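Local coordinates for protein polyhedrin (Operophtera brumata cypovirus 19, PDB 5A99) that forms the crystalline lattice of the viral occlusion bodies (polyhedra) and probably shelters embedded cypovirus particles outside the insect host, at residues Tyr34-Leu39 / Ile48-Asn53; Arg59-Asp64 / Ile185-Gln190; Ser110-Val115 / Ser169-Phe174; Trp125-Lys130 / Ala148-Gly153. All blocks are in the same frame, centred on the assembly; numbering follows the deposited sequence.

Contact 1: Tyr34-Leu39 / Ile48-Asn53; sequences YAHLVL and IIRAQN
A35 and A51 face each other as a hydrogen-bonded pair of an antiparallel beta hairpin, and L37 with I49 forms the next one. Four backbone bonds result, of which L37 N to I49 O is the shortest at 2.7 Å. On the outer flank of 34-39, H36 and V38 bond the backbone of I114 and Q112, so both edges of this strand are used. A35, L37, I49 and A51 make one face apolar; Y34, H36, R50 and Q52 lie on the other, together with V38 and I48. The aliphatic part of R50 lies alongside H36, its CG over one face of the imidazole, 3.7 Å from the ring centroid; arginine suits the place because its methylenes cover a ring while its head bonds elsewhere. R50 CG stands anti to the backbone N (chi1 -177°), which sets it over that ring. R50 NE donates to Q52 OE1 at 2.7 Å, the bond bent to 140°, and the same oxygen sits at the edge of the Y34 ring, 3.3 Å from CE1. H36 NE2 and R50 NH1 both bond Y232 OH, and Q52 NE2 bonds S215 OG. In the second subunit, A140 O bonds Y34 OH, N132 O bonds R50 NH2 and N133 O bonds Q52 NE2. Polar groups divided between their own chain and a neighbour's carbonyl oxygens imply a preorganised, directional subunit interface.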
loop_
_atom_site.group_PDB
_atom_site.type_symbol
_atom_site.label_atom_id
_atom_site.label_comp_id
_atom_site.label_asym_id
_atom_site.label_seq_id
_atom_site.Cartn_x
_atom_site.Cartn_y
_atom_site.Cartn_z
ATOM N N TYR A 34 17.079 -6.149 0.591
ATOM C CA TYR A 34 16.041 -7.167 0.606
ATOM C C TYR A 34 15.641 -7.482 2.034
ATOM O O TYR A 34 16.474 -7.499 2.951
ATOM C CB TYR A 34 16.509 -8.449 -0.105
ATOM C CG TYR A 34 16.856 -8.241 -1.549
ATOM C CD1 TYR A 34 15.866 -8.199 -2.521
ATOM C CD2 TYR A 34 18.175 -8.077 -1.949
ATOM C CE1 TYR A 34 16.179 -7.996 -3.841
ATOM C CE2 TYR A 34 18.495 -7.878 -3.266
ATOM C CZ TYR A 34 17.496 -7.851 -4.211
ATOM O OH TYR A 34 17.819 -7.651 -5.527
ATOM N N ALA A 35 14.346 -7.722 2.199
ATOM C CA ALA A 35 13.771 -8.140 3.461
ATOM C C ALA A 35 12.807 -9.298 3.194
ATOM O O ALA A 35 11.804 -9.137 2.495
ATOM C CB ALA A 35 13.054 -6.978 4.124
ATOM N N HIS A 36 13.129 -10.462 3.747
ATOM C CA HIS A 36 12.296 -11.649 3.596
ATOM C C HIS A 36 11.603 -11.978 4.898
ATOM O O HIS A 36 12.242 -12.071 5.944
ATOM C CB HIS A 36 13.133 -12.856 3.194
ATOM C CG HIS A 36 13.443 -12.927 1.732
ATOM N ND1 HIS A 36 14.603 -12.418 1.198
ATOM C CD2 HIS A 36 12.757 -13.472 0.697
ATOM C CE1 HIS A 36 14.617 -12.632 -0.107
ATOM N NE2 HIS A 36 13.503 -13.261 -0.437
ATOM N N LEU A 37 10.294 -12.169 4.827
ATOM C CA LEU A 37 9.568 -12.715 5.947
ATOM C C LEU A 37 9.166 -14.127 5.542
ATOM O O LEU A 37 8.372 -14.322 4.617
ATOM C CB LEU A 37 8.357 -11.847 6.285
ATOM C CG LEU A 37 7.473 -12.350 7.429
ATOM C CD1 LEU A 37 8.283 -12.641 8.682
ATOM C CD2 LEU A 37 6.360 -11.330 7.721
ATOM N N VAL A 38 9.765 -15.105 6.206
ATOM C CA VAL A 38 9.538 -16.502 5.875
ATOM C C VAL A 38 8.672 -17.109 6.958
ATOM O O VAL A 38 9.026 -17.082 8.135
ATOM C CB VAL A 38 10.850 -17.283 5.794
ATOM C CG1 VAL A 38 10.592 -18.755 5.362
ATOM C CG2 VAL A 38 11.803 -16.590 4.859
ATOM N N LEU A 39 7.541 -17.657 6.555
ATOM C CA LEU A 39 6.600 -18.230 7.512
ATOM C C LEU A 39 6.536 -19.739 7.360
ATOM O O LEU A 39 6.236 -20.255 6.282
ATOM C CB LEU A 39 5.218 -17.612 7.310
ATOM C CG LEU A 39 5.258 -16.084 7.391
ATOM C CD1 LEU A 39 3.977 -15.445 6.903
ATOM C CD2 LEU A 39 5.556 -15.666 8.821
ATOM N N ILE A 48 6.705 -17.435 1.725
ATOM C CA ILE A 48 7.762 -16.439 1.637
ATOM C C ILE A 48 7.186 -15.113 1.177
ATOM O O ILE A 48 6.463 -15.036 0.188
ATOM C CB ILE A 48 8.882 -16.895 0.659
ATOM C CG1 ILE A 48 9.426 -18.256 1.087
ATOM C CG2 ILE A 48 10.013 -15.865 0.591
ATOM C CD1 ILE A 48 10.596 -18.759 0.250
ATOM N N ILE A 49 7.491 -14.068 1.931
ATOM C CA ILE A 49 7.133 -12.708 1.549
ATOM C C ILE A 49 8.445 -11.953 1.402
ATOM O O ILE A 49 9.221 -11.868 2.352
ATOM C CB ILE A 49 6.245 -12.043 2.612
ATOM C CG1 ILE A 49 4.924 -12.807 2.759
ATOM C CG2 ILE A 49 5.936 -10.601 2.248
ATOM C CD1 ILE A 49 4.068 -12.309 3.876
ATOM N N ARG A 50 8.716 -11.456 0.199
ATOM C CA ARG A 50 9.891 -10.632 -0.026
ATOM C C ARG A 50 9.516 -9.198 -0.330
ATOM O O ARG A 50 8.752 -8.910 -1.263
ATOM C CB ARG A 50 10.755 -11.144 -1.171
ATOM C CG ARG A 50 12.026 -10.314 -1.352
ATOM C CD ARG A 50 12.891 -10.805 -2.492
ATOM N NE ARG A 50 12.449 -10.347 -3.810
ATOM C CZ ARG A 50 12.219 -11.148 -4.850
ATOM N NH1 ARG A 50 12.343 -12.464 -4.714
ATOM N NH2 ARG A 50 11.860 -10.629 -6.029
ATOM N N ALA A 51 10.099 -8.306 0.453
ATOM C CA ALA A 51 10.050 -6.879 0.175
ATOM C C ALA A 51 11.422 -6.459 -0.330
ATOM O O ALA A 51 12.447 -7.006 0.091
ATOM C CB ALA A 51 9.704 -6.121 1.415
ATOM N N GLN A 52 11.441 -5.484 -1.219
ATOM C CA GLN A 52 12.695 -4.987 -1.756
ATOM C C GLN A 52 12.564 -3.553 -2.233
ATOM O O GLN A 52 11.488 -3.106 -2.648
ATOM C CB GLN A 52 13.168 -5.873 -2.911
ATOM C CG GLN A 52 12.348 -5.736 -4.178
ATOM C CD GLN A 52 12.698 -6.783 -5.234
ATOM O OE1 GLN A 52 13.042 -7.922 -4.912
ATOM N NE2 GLN A 52 12.590 -6.399 -6.505
ATOM N N ASN A 53 13.685 -2.845 -2.197
ATOM C CA ASN A 53 13.724 -1.454 -2.577
ATOM C C ASN A 53 15.174 -1.005 -2.746
ATOM O O ASN A 53 16.078 -1.518 -2.070
ATOM C CB ASN A 53 13.024 -0.614 -1.504
ATOM C CG ASN A 53 12.736 0.801 -1.963
ATOM O OD1 ASN A 53 13.552 1.714 -1.775
ATOM N ND2 ASN A 53 11.573 0.994 -2.572
#

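Contact 2: Arg59-Asp64 / Ile185-Gln190; sequences RSYNWD and ISFAVQ
R59 and F187 exchange two backbone hydrogen bonds, and Y61 with I185 exchanges two more, making a short antiparallel pairing at the edge of the three-stranded sheet 56-61, 184-190, 125-129. The bond from Y61 N to I185 O is short, 2.6 Å, though bent to 147° at the hydrogen. Between these pairs the CA atoms of S60 and S186 approach to 4.0 Å, where small serines fit well: S186 OG lies 3.5 Å from S60 CB.

The apolar contacts centre on F187. Its ring receives R59 CB over one face in a CH-pi contact, 4.2 Å from the centroid. Y61 meets the same ring obliquely, planes 32° apart, with CE2 of each ring 3.4 Å from the other. F187 also packs on A35, L37 and F113 of the six-stranded sheet.

The polar ends turn to other partners. R59 NE forms a salt bridge with D217, whose second carboxylate oxygen takes the hydroxyl of Y61; S186 OG bonds D214 O of the third subunit. One aspartate thus ties together two side chains of the edge strand, and its charge is probably offset largely by R59.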
loop_
_atom_site.group_PDB
_atom_site.type_symbol
_atom_site.label_atom_id
_atom_site.label_comp_id
_atom_site.label_asym_id
_atom_site.label_seq_id
_atom_site.Cartn_x
_atom_site.Cartn_y
_atom_site.Cartn_z
ATOM N N ARG A 59 7.262 -1.975 5.983
ATOM C CA ARG A 59 6.162 -2.875 5.661
ATOM C C ARG A 59 5.420 -3.313 6.894
ATOM O O ARG A 59 6.002 -3.448 7.964
ATOM C CB ARG A 59 6.676 -4.138 4.960
ATOM C CG ARG A 59 7.461 -3.878 3.706
ATOM C CD ARG A 59 6.566 -3.512 2.539
ATOM N NE ARG A 59 7.350 -3.434 1.315
ATOM C CZ ARG A 59 8.059 -2.366 0.950
ATOM N NH1 ARG A 59 8.059 -1.271 1.700
ATOM N NH2 ARG A 59 8.755 -2.391 -0.176
ATOM N N SER A 60 4.129 -3.574 6.735
ATOM C CA SER A 60 3.380 -4.227 7.794
ATOM C C SER A 60 2.393 -5.215 7.179
ATOM O O SER A 60 1.933 -5.053 6.030
ATOM C CB SER A 60 2.696 -3.205 8.724
ATOM O OG SER A 60 1.773 -2.399 8.018
ATOM N N TYR A 61 2.111 -6.271 7.930
ATOM C CA TYR A 61 1.257 -7.339 7.455
ATOM C C TYR A 61 0.247 -7.671 8.534
ATOM O O TYR A 61 0.600 -7.920 9.685
ATOM C CB TYR A 61 2.105 -8.553 7.071
ATOM C CG TYR A 61 3.142 -8.199 6.040
ATOM C CD1 TYR A 61 2.857 -8.248 4.681
ATOM C CD2 TYR A 61 4.408 -7.785 6.429
ATOM C CE1 TYR A 61 3.812 -7.894 3.738
ATOM C CE2 TYR A 61 5.365 -7.437 5.496
ATOM C CZ TYR A 61 5.061 -7.485 4.153
ATOM O OH TYR A 61 6.027 -7.135 3.234
ATOM N N ASN A 62 -1.021 -7.623 8.168
ATOM C CA ASN A 62 -2.063 -8.009 9.091
ATOM C C ASN A 62 -2.137 -9.537 9.145
ATOM O O ASN A 62 -1.581 -10.218 8.280
ATOM C CB ASN A 62 -3.398 -7.403 8.667
ATOM C CG ASN A 62 -4.421 -7.451 9.770
ATOM O OD1 ASN A 62 -4.074 -7.537 10.947
ATOM N ND2 ASN A 62 -5.693 -7.400 9.399
ATOM N N TRP A 63 -2.813 -10.065 10.163
ATOM C CA TRP A 63 -2.938 -11.510 10.366
ATOM C C TRP A 63 -3.398 -12.237 9.096
ATOM O O TRP A 63 -2.881 -13.305 8.761
ATOM C CB TRP A 63 -3.910 -11.769 11.514
ATOM C CG TRP A 63 -4.155 -13.216 11.874
ATOM C CD1 TRP A 63 -3.431 -13.980 12.750
ATOM C CD2 TRP A 63 -5.205 -14.051 11.391
ATOM N NE1 TRP A 63 -3.968 -15.239 12.838
ATOM C CE2 TRP A 63 -5.059 -15.312 12.014
ATOM C CE3 TRP A 63 -6.265 -13.856 10.490
ATOM C CZ2 TRP A 63 -5.924 -16.375 11.763
ATOM C CZ3 TRP A 63 -7.130 -14.915 10.246
ATOM C CH2 TRP A 63 -6.952 -16.158 10.882
ATOM N N ASP A 64 -4.356 -11.651 8.386
ATOM C CA ASP A 64 -4.917 -12.302 7.215
ATOM C C ASP A 64 -4.011 -12.172 5.987
ATOM O O ASP A 64 -4.302 -12.722 4.928
ATOM C CB ASP A 64 -6.327 -11.775 6.915
ATOM C CG ASP A 64 -6.324 -10.372 6.325
ATOM O OD1 ASP A 64 -5.468 -9.554 6.724
ATOM O OD2 ASP A 64 -7.188 -10.094 5.460
ATOM N N ILE A 185 2.533 -8.410 11.786
ATOM C CA ILE A 185 3.967 -8.199 11.664
ATOM C C ILE A 185 4.333 -6.919 10.927
ATOM O O ILE A 185 3.860 -6.668 9.814
ATOM C CB ILE A 185 4.642 -9.401 10.997
ATOM C CG1 ILE A 185 4.593 -10.622 11.926
ATOM C CG2 ILE A 185 6.085 -9.097 10.669
ATOM C CD1 ILE A 185 4.959 -11.904 11.235
ATOM N N SER A 186 5.171 -6.113 11.581
ATOM C CA SER A 186 5.716 -4.876 11.022
ATOM C C SER A 186 7.257 -4.932 10.999
ATOM O O SER A 186 7.877 -5.432 11.937
ATOM C CB SER A 186 5.254 -3.666 11.847
ATOM O OG SER A 186 3.847 -3.688 12.016
ATOM N N PHE A 187 7.870 -4.439 9.924
ATOM C CA PHE A 187 9.321 -4.285 9.903
ATOM C C PHE A 187 9.784 -3.141 8.996
ATOM O O PHE A 187 9.018 -2.590 8.201
ATOM C CB PHE A 187 10.019 -5.609 9.558
ATOM C CG PHE A 187 9.666 -6.157 8.210
ATOM C CD1 PHE A 187 10.220 -5.621 7.062
ATOM C CD2 PHE A 187 8.795 -7.224 8.091
ATOM C CE1 PHE A 187 9.905 -6.127 5.812
ATOM C CE2 PHE A 187 8.480 -7.743 6.849
ATOM C CZ PHE A 187 9.031 -7.187 5.706
ATOM N N ALA A 188 11.035 -2.757 9.180
ATOM C CA ALA A 188 11.634 -1.693 8.398
ATOM C C ALA A 188 13.125 -1.893 8.355
ATOM O O ALA A 188 13.726 -2.469 9.266
ATOM C CB ALA A 188 11.323 -0.354 8.989
ATOM N N VAL A 189 13.715 -1.403 7.277
ATOM C CA VAL A 189 15.149 -1.381 7.133
ATOM C C VAL A 189 15.502 -0.452 5.972
ATOM O O VAL A 189 14.791 -0.417 4.969
ATOM C CB VAL A 189 15.715 -2.800 6.898
ATOM C CG1 VAL A 189 15.029 -3.487 5.732
ATOM C CG2 VAL A 189 17.218 -2.746 6.685
ATOM N N GLN A 190 16.589 0.304 6.122
ATOM C CA GLN A 190 17.084 1.164 5.051
ATOM C C GLN A 190 18.504 0.745 4.704
ATOM O O GLN A 190 19.172 0.048 5.490
ATOM C CB GLN A 190 17.061 2.646 5.477
ATOM C CG GLN A 190 18.015 2.974 6.598
ATOM C CD GLN A 190 18.140 4.470 6.878
ATOM O OE1 GLN A 190 17.472 5.305 6.255
ATOM N NE2 GLN A 190 19.015 4.815 7.822
#

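Contact 3: Ser110-Val115 / Ser169-Phe174; sequences SFQFIV and SYVGKF
F111 covers G172 across an antiparallel strand pair of the six-stranded sheet. One face of its ring lies over the glycine backbone, with G172 N 3.4 Å above the ring plane. G172, with no side chain, lets the ring lie directly on its backbone. F111 CG stands between backbone N and carbonyl carbon (chi1 73°), the position from which the ring starts. Around it, the F174 side chain crosses that of F111 at about a right angle while the ring planes are inclined at 44°, F174 CZ lying 3.5 Å from F111 CD2, and Y170 CD2 comes to the rim at CE1.

The backbone beneath fixes these positions: F111 pairs with G172 and F113 with Y170, each through two bonds, the shortest from F113 N to Y170 O at 2.6 Å. Farther out, F126 and F179 also meet the F111 ring.

The opposite face of the sheet carries Q112, extended beside V171 CG1, its NE2 bonded to Y40 OH and R241 O. S169 OG donates to Q112 OE1 at 2.7 Å, tilted 34° from the amide plane.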
loop_
_atom_site.group_PDB
_atom_site.type_symbol
_atom_site.label_atom_id
_atom_site.label_comp_id
_atom_site.label_asym_id
_atom_site.label_seq_id
_atom_site.Cartn_x
_atom_site.Cartn_y
_atom_site.Cartn_z
ATOM N N SER A 110 6.087 -20.525 13.015
ATOM C CA SER A 110 7.276 -19.772 13.350
ATOM C C SER A 110 7.691 -18.983 12.126
ATOM O O SER A 110 7.067 -19.089 11.057
ATOM C CB SER A 110 8.406 -20.705 13.790
ATOM O OG SER A 110 8.870 -21.466 12.684
ATOM N N PHE A 111 8.738 -18.188 12.286
ATOM C CA PHE A 111 9.185 -17.308 11.219
ATOM C C PHE A 111 10.713 -17.220 11.152
ATOM O O PHE A 111 11.420 -17.520 12.125
ATOM C CB PHE A 111 8.619 -15.896 11.451
ATOM C CG PHE A 111 9.286 -15.164 12.584
ATOM C CD1 PHE A 111 10.464 -14.463 12.371
ATOM C CD2 PHE A 111 8.761 -15.202 13.870
ATOM C CE1 PHE A 111 11.100 -13.810 13.416
ATOM C CE2 PHE A 111 9.396 -14.534 14.921
ATOM C CZ PHE A 111 10.562 -13.837 14.681
ATOM N N GLN A 112 11.214 -16.809 9.992
ATOM C CA GLN A 112 12.589 -16.342 9.865
ATOM C C GLN A 112 12.571 -15.018 9.097
ATOM O O GLN A 112 11.972 -14.913 8.017
ATOM C CB GLN A 112 13.489 -17.377 9.170
ATOM C CG GLN A 112 14.869 -16.820 8.799
ATOM C CD GLN A 112 15.887 -17.878 8.370
ATOM O OE1 GLN A 112 17.087 -17.603 8.298
ATOM N NE2 GLN A 112 15.413 -19.070 8.046
ATOM N N PHE A 113 13.193 -14.000 9.679
ATOM C CA PHE A 113 13.270 -12.687 9.049
ATOM C C PHE A 113 14.711 -12.462 8.615
ATOM O O PHE A 113 15.633 -12.596 9.422
ATOM C CB PHE A 113 12.796 -11.615 10.036
ATOM C CG PHE A 113 12.860 -10.212 9.504
ATOM C CD1 PHE A 113 12.075 -9.824 8.426
ATOM C CD2 PHE A 113 13.693 -9.271 10.090
ATOM C CE1 PHE A 113 12.117 -8.520 7.946
ATOM C CE2 PHE A 113 13.739 -7.966 9.612
ATOM C CZ PHE A 113 12.950 -7.598 8.533
ATOM N N ILE A 114 14.898 -12.163 7.329
ATOM C CA ILE A 114 16.225 -11.979 6.754
ATOM C C ILE A 114 16.326 -10.680 5.977
ATOM O O ILE A 114 15.517 -10.400 5.086
ATOM C CB ILE A 114 16.619 -13.141 5.802
ATOM C CG1 ILE A 114 16.438 -14.490 6.499
ATOM C CG2 ILE A 114 18.070 -12.990 5.336
ATOM C CD1 ILE A 114 16.277 -15.633 5.546
ATOM N N VAL A 115 17.331 -9.886 6.332
ATOM C CA VAL A 115 17.660 -8.676 5.603
ATOM C C VAL A 115 19.001 -8.907 4.918
ATOM O O VAL A 115 19.900 -9.521 5.480
ATOM C CB VAL A 115 17.730 -7.444 6.526
ATOM C CG1 VAL A 115 16.352 -7.162 7.120
ATOM C CG2 VAL A 115 18.768 -7.643 7.622
ATOM N N SER A 169 19.952 -12.835 9.861
ATOM C CA SER A 169 18.779 -13.654 10.117
ATOM C C SER A 169 18.306 -13.643 11.567
ATOM O O SER A 169 19.101 -13.752 12.505
ATOM C CB SER A 169 19.074 -15.091 9.689
ATOM O OG SER A 169 18.122 -15.982 10.218
ATOM N N TYR A 170 16.992 -13.551 11.719
ATOM C CA TYR A 170 16.326 -13.571 13.010
ATOM C C TYR A 170 15.166 -14.561 12.926
ATOM O O TYR A 170 14.427 -14.577 11.934
ATOM C CB TYR A 170 15.806 -12.171 13.328
ATOM C CG TYR A 170 15.304 -11.952 14.728
ATOM C CD1 TYR A 170 16.164 -12.018 15.816
ATOM C CD2 TYR A 170 13.975 -11.638 14.968
ATOM C CE1 TYR A 170 15.701 -11.795 17.112
ATOM C CE2 TYR A 170 13.507 -11.422 16.243
ATOM C CZ TYR A 170 14.369 -11.509 17.315
ATOM O OH TYR A 170 13.897 -11.284 18.589
ATOM N N VAL A 171 15.011 -15.392 13.956
ATOM C CA VAL A 171 13.945 -16.377 13.970
ATOM C C VAL A 171 13.206 -16.424 15.302
ATOM O O VAL A 171 13.725 -16.018 16.348
ATOM C CB VAL A 171 14.466 -17.805 13.623
ATOM C CG1 VAL A 171 15.322 -17.777 12.364
ATOM C CG2 VAL A 171 15.263 -18.405 14.773
ATOM N N GLY A 172 11.987 -16.942 15.262
ATOM C CA GLY A 172 11.199 -17.080 16.469
ATOM C C GLY A 172 9.948 -17.898 16.238
ATOM O O GLY A 172 9.564 -18.142 15.093
ATOM N N LYS A 173 9.316 -18.312 17.337
ATOM C CA LYS A 173 8.089 -19.098 17.298
ATOM C C LYS A 173 6.864 -18.264 17.664
ATOM O O LYS A 173 6.894 -17.448 18.599
ATOM C CB LYS A 173 8.192 -20.280 18.269
ATOM C CG LYS A 173 9.210 -21.353 17.878
ATOM C CD LYS A 173 9.123 -22.551 18.833
ATOM C CE LYS A 173 10.150 -23.620 18.527
ATOM N NZ LYS A 173 10.126 -24.715 19.554
ATOM N N PHE A 174 5.776 -18.481 16.933
ATOM C CA PHE A 174 4.500 -17.881 17.305
ATOM C C PHE A 174 3.773 -18.804 18.291
ATOM O O PHE A 174 2.672 -19.295 18.007
ATOM C CB PHE A 174 3.620 -17.653 16.082
ATOM C CG PHE A 174 4.252 -16.803 15.013
ATOM C CD1 PHE A 174 4.457 -15.442 15.210
ATOM C CD2 PHE A 174 4.615 -17.364 13.794
ATOM C CE1 PHE A 174 5.017 -14.671 14.224
ATOM C CE2 PHE A 174 5.170 -16.600 12.809
ATOM C CZ PHE A 174 5.373 -15.246 13.018
#

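Contact 4: Trp125-Lys130 / Ala148-Gly153; sequences WFRVNK and AENYIG
F126 N donates to N150 O at 2.9 Å, a single backbone bond lying in the carbonyl plane, by which the 3-10 turn 148-150 is held against strand 125-129. The same oxygen receives W125 CA at 3.3 Å as a CA-H...O contact. N150 CB is directed at the strand and lies 3.4 Å from W125 NE1. Y151 comes in next to it: W125 CD1 sits over one face of the phenol, 3.6 Å above its plane, the two rings meeting obliquely at 46°. I152 CD1 packs on F126 CB at 3.6 Å. An isoleucine suits this spot because Y170 and F113 also lie against it, in the layer where F126 stacks on F113.

Within the strand, W125 CZ2 lies over one face of the R127 guanidinium. Both residues continue to the third subunit: R127 NH2 forms a salt bridge with D214 and R127 NH1 a hydrogen bond with Y32 OH, both of that subunit, and W125 makes a cation-pi contact with its R211. The OH of Y151 bonds E146. The whole is a short 3-10 turn and loop packed on the outer strand of a small antiparallel sheet, beside a subunit interface.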
loop_
_atom_site.group_PDB
_atom_site.type_symbol
_atom_site.label_atom_id
_atom_site.label_comp_id
_atom_site.label_asym_id
_atom_site.label_seq_id
_atom_site.Cartn_x
_atom_site.Cartn_y
_atom_site.Cartn_z
ATOM N N TRP A 125 14.304 -3.069 12.172
ATOM C CA TRP A 125 13.259 -3.004 13.176
ATOM C C TRP A 125 12.197 -4.034 12.833
ATOM O O TRP A 125 11.784 -4.152 11.691
ATOM C CB TRP A 125 12.674 -1.589 13.205
ATOM C CG TRP A 125 11.457 -1.437 14.062
ATOM C CD1 TRP A 125 11.425 -1.327 15.422
ATOM C CD2 TRP A 125 10.092 -1.349 13.618
ATOM N NE1 TRP A 125 10.131 -1.189 15.855
ATOM C CE2 TRP A 125 9.292 -1.194 14.772
ATOM C CE3 TRP A 125 9.473 -1.385 12.367
ATOM C CZ2 TRP A 125 7.905 -1.079 14.708
ATOM C CZ3 TRP A 125 8.083 -1.260 12.306
ATOM C CH2 TRP A 125 7.319 -1.116 13.468
ATOM N N PHE A 126 11.754 -4.785 13.830
ATOM C CA PHE A 126 10.890 -5.927 13.589
ATOM C C PHE A 126 9.988 -6.104 14.810
ATOM O O PHE A 126 10.478 -6.215 15.930
ATOM C CB PHE A 126 11.758 -7.173 13.340
ATOM C CG PHE A 126 10.975 -8.417 13.061
ATOM C CD1 PHE A 126 10.526 -8.704 11.780
ATOM C CD2 PHE A 126 10.691 -9.306 14.084
ATOM C CE1 PHE A 126 9.798 -9.850 11.537
ATOM C CE2 PHE A 126 9.959 -10.455 13.846
ATOM C CZ PHE A 126 9.516 -10.731 12.577
ATOM N N ARG A 127 8.673 -6.109 14.594
ATOM C CA ARG A 127 7.723 -6.144 15.704
ATOM C C ARG A 127 6.543 -7.027 15.371
ATOM O O ARG A 127 5.813 -6.772 14.408
ATOM C CB ARG A 127 7.221 -4.726 16.032
ATOM C CG ARG A 127 6.303 -4.636 17.272
ATOM C CD ARG A 127 5.747 -3.251 17.423
ATOM N NE ARG A 127 4.914 -2.918 16.267
ATOM C CZ ARG A 127 4.553 -1.691 15.923
ATOM N NH1 ARG A 127 4.952 -0.650 16.635
ATOM N NH2 ARG A 127 3.784 -1.502 14.856
ATOM N N VAL A 128 6.365 -8.077 16.165
ATOM C CA VAL A 128 5.187 -8.922 16.057
ATOM C C VAL A 128 4.174 -8.422 17.074
ATOM O O VAL A 128 4.333 -8.633 18.273
ATOM C CB VAL A 128 5.517 -10.407 16.344
ATOM C CG1 VAL A 128 4.286 -11.280 16.122
ATOM C CG2 VAL A 128 6.655 -10.883 15.471
ATOM N N ASN A 129 3.159 -7.712 16.603
ATOM C CA ASN A 129 2.045 -7.349 17.466
ATOM C C ASN A 129 1.087 -8.525 17.631
ATOM O O ASN A 129 1.150 -9.508 16.887
ATOM C CB ASN A 129 1.277 -6.164 16.890
ATOM C CG ASN A 129 1.863 -4.827 17.305
ATOM O OD1 ASN A 129 2.778 -4.757 18.124
ATOM N ND2 ASN A 129 1.321 -3.752 16.744
ATOM N N LYS A 130 0.212 -8.421 18.623
ATOM C CA LYS A 130 -0.942 -9.298 18.729
ATOM C C LYS A 130 -1.889 -9.003 17.568
ATOM O O LYS A 130 -1.742 -7.997 16.872
ATOM C CB LYS A 130 -1.700 -9.007 20.021
ATOM C CG LYS A 130 -0.922 -9.201 21.315
ATOM C CD LYS A 130 -1.836 -8.896 22.499
ATOM C CE LYS A 130 -1.225 -9.293 23.836
ATOM N NZ LYS A 130 -1.541 -10.710 24.224
ATOM N N ALA A 148 13.204 -0.742 22.352
ATOM C CA ALA A 148 14.538 -1.252 22.043
ATOM C C ALA A 148 14.502 -2.725 21.626
ATOM O O ALA A 148 15.292 -3.155 20.793
ATOM C CB ALA A 148 15.464 -1.060 23.247
ATOM N N GLU A 149 13.575 -3.479 22.198
ATOM C CA GLU A 149 13.466 -4.908 21.940
ATOM C C GLU A 149 13.249 -5.184 20.461
ATOM O O GLU A 149 13.668 -6.216 19.935
ATOM C CB GLU A 149 12.308 -5.501 22.749
ATOM C CG GLU A 149 12.628 -5.713 24.215
ATOM C CD GLU A 149 12.270 -4.523 25.095
ATOM O OE1 GLU A 149 11.973 -3.418 24.569
ATOM O OE2 GLU A 149 12.299 -4.704 26.325
ATOM N N ASN A 150 12.571 -4.259 19.795
ATOM C CA ASN A 150 12.241 -4.436 18.393
ATOM C C ASN A 150 13.359 -4.022 17.438
ATOM O O ASN A 150 13.256 -4.246 16.234
ATOM C CB ASN A 150 10.960 -3.676 18.058
ATOM C CG ASN A 150 9.765 -4.176 18.853
ATOM O OD1 ASN A 150 9.555 -5.379 19.000
ATOM N ND2 ASN A 150 8.976 -3.252 19.363
ATOM N N TYR A 151 14.421 -3.426 17.972
ATOM C CA TYR A 151 15.605 -3.115 17.167
ATOM C C TYR A 151 16.557 -4.298 17.267
ATOM O O TYR A 151 17.462 -4.339 18.118
ATOM C CB TYR A 151 16.233 -1.785 17.598
ATOM C CG TYR A 151 15.364 -0.624 17.147
ATOM C CD1 TYR A 151 14.320 -0.175 17.939
ATOM C CD2 TYR A 151 15.523 -0.051 15.891
ATOM C CE1 TYR A 151 13.490 0.838 17.524
ATOM C CE2 TYR A 151 14.692 0.971 15.462
ATOM C CZ TYR A 151 13.685 1.417 16.285
ATOM O OH TYR A 151 12.862 2.442 15.867
ATOM N N ILE A 152 16.325 -5.258 16.369
ATOM C CA ILE A 152 16.816 -6.626 16.533
ATOM C C ILE A 152 18.203 -6.892 15.959
ATOM O O ILE A 152 18.710 -8.015 16.075
ATOM C CB ILE A 152 15.844 -7.640 15.891
ATOM C CG1 ILE A 152 15.658 -7.336 14.398
ATOM C CG2 ILE A 152 14.479 -7.590 16.588
ATOM C CD1 ILE A 152 15.145 -8.498 13.594
ATOM N N GLY A 153 18.812 -5.880 15.349
ATOM C CA GLY A 153 20.102 -6.035 14.686
ATOM C C GLY A 153 21.102 -6.954 15.368
ATOM O O GLY A 153 21.605 -7.889 14.761
#

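The four contacts belong to two antiparallel sheets packed face to face. Contacts 1 and 3, with centres 11 Å apart, lie in the six-stranded sheet and join through neighbouring strands 33-40 and 110-116. Contacts 2 and 4, 10 Å apart, share the three-stranded sheet through strands 184-190 and 125-129. Between the sheets, A35, L37 and F113 meet F187, while F111 and F113 meet F126. Along the chain contact 1 closes first; contact 4 is nested inside contact 3, which is nested inside contact 2, so the sheets are interleaved in sequence. Contact 1 reaches the second subunit and contacts 2 and 4 the third, linking the core to the trimeric assembly.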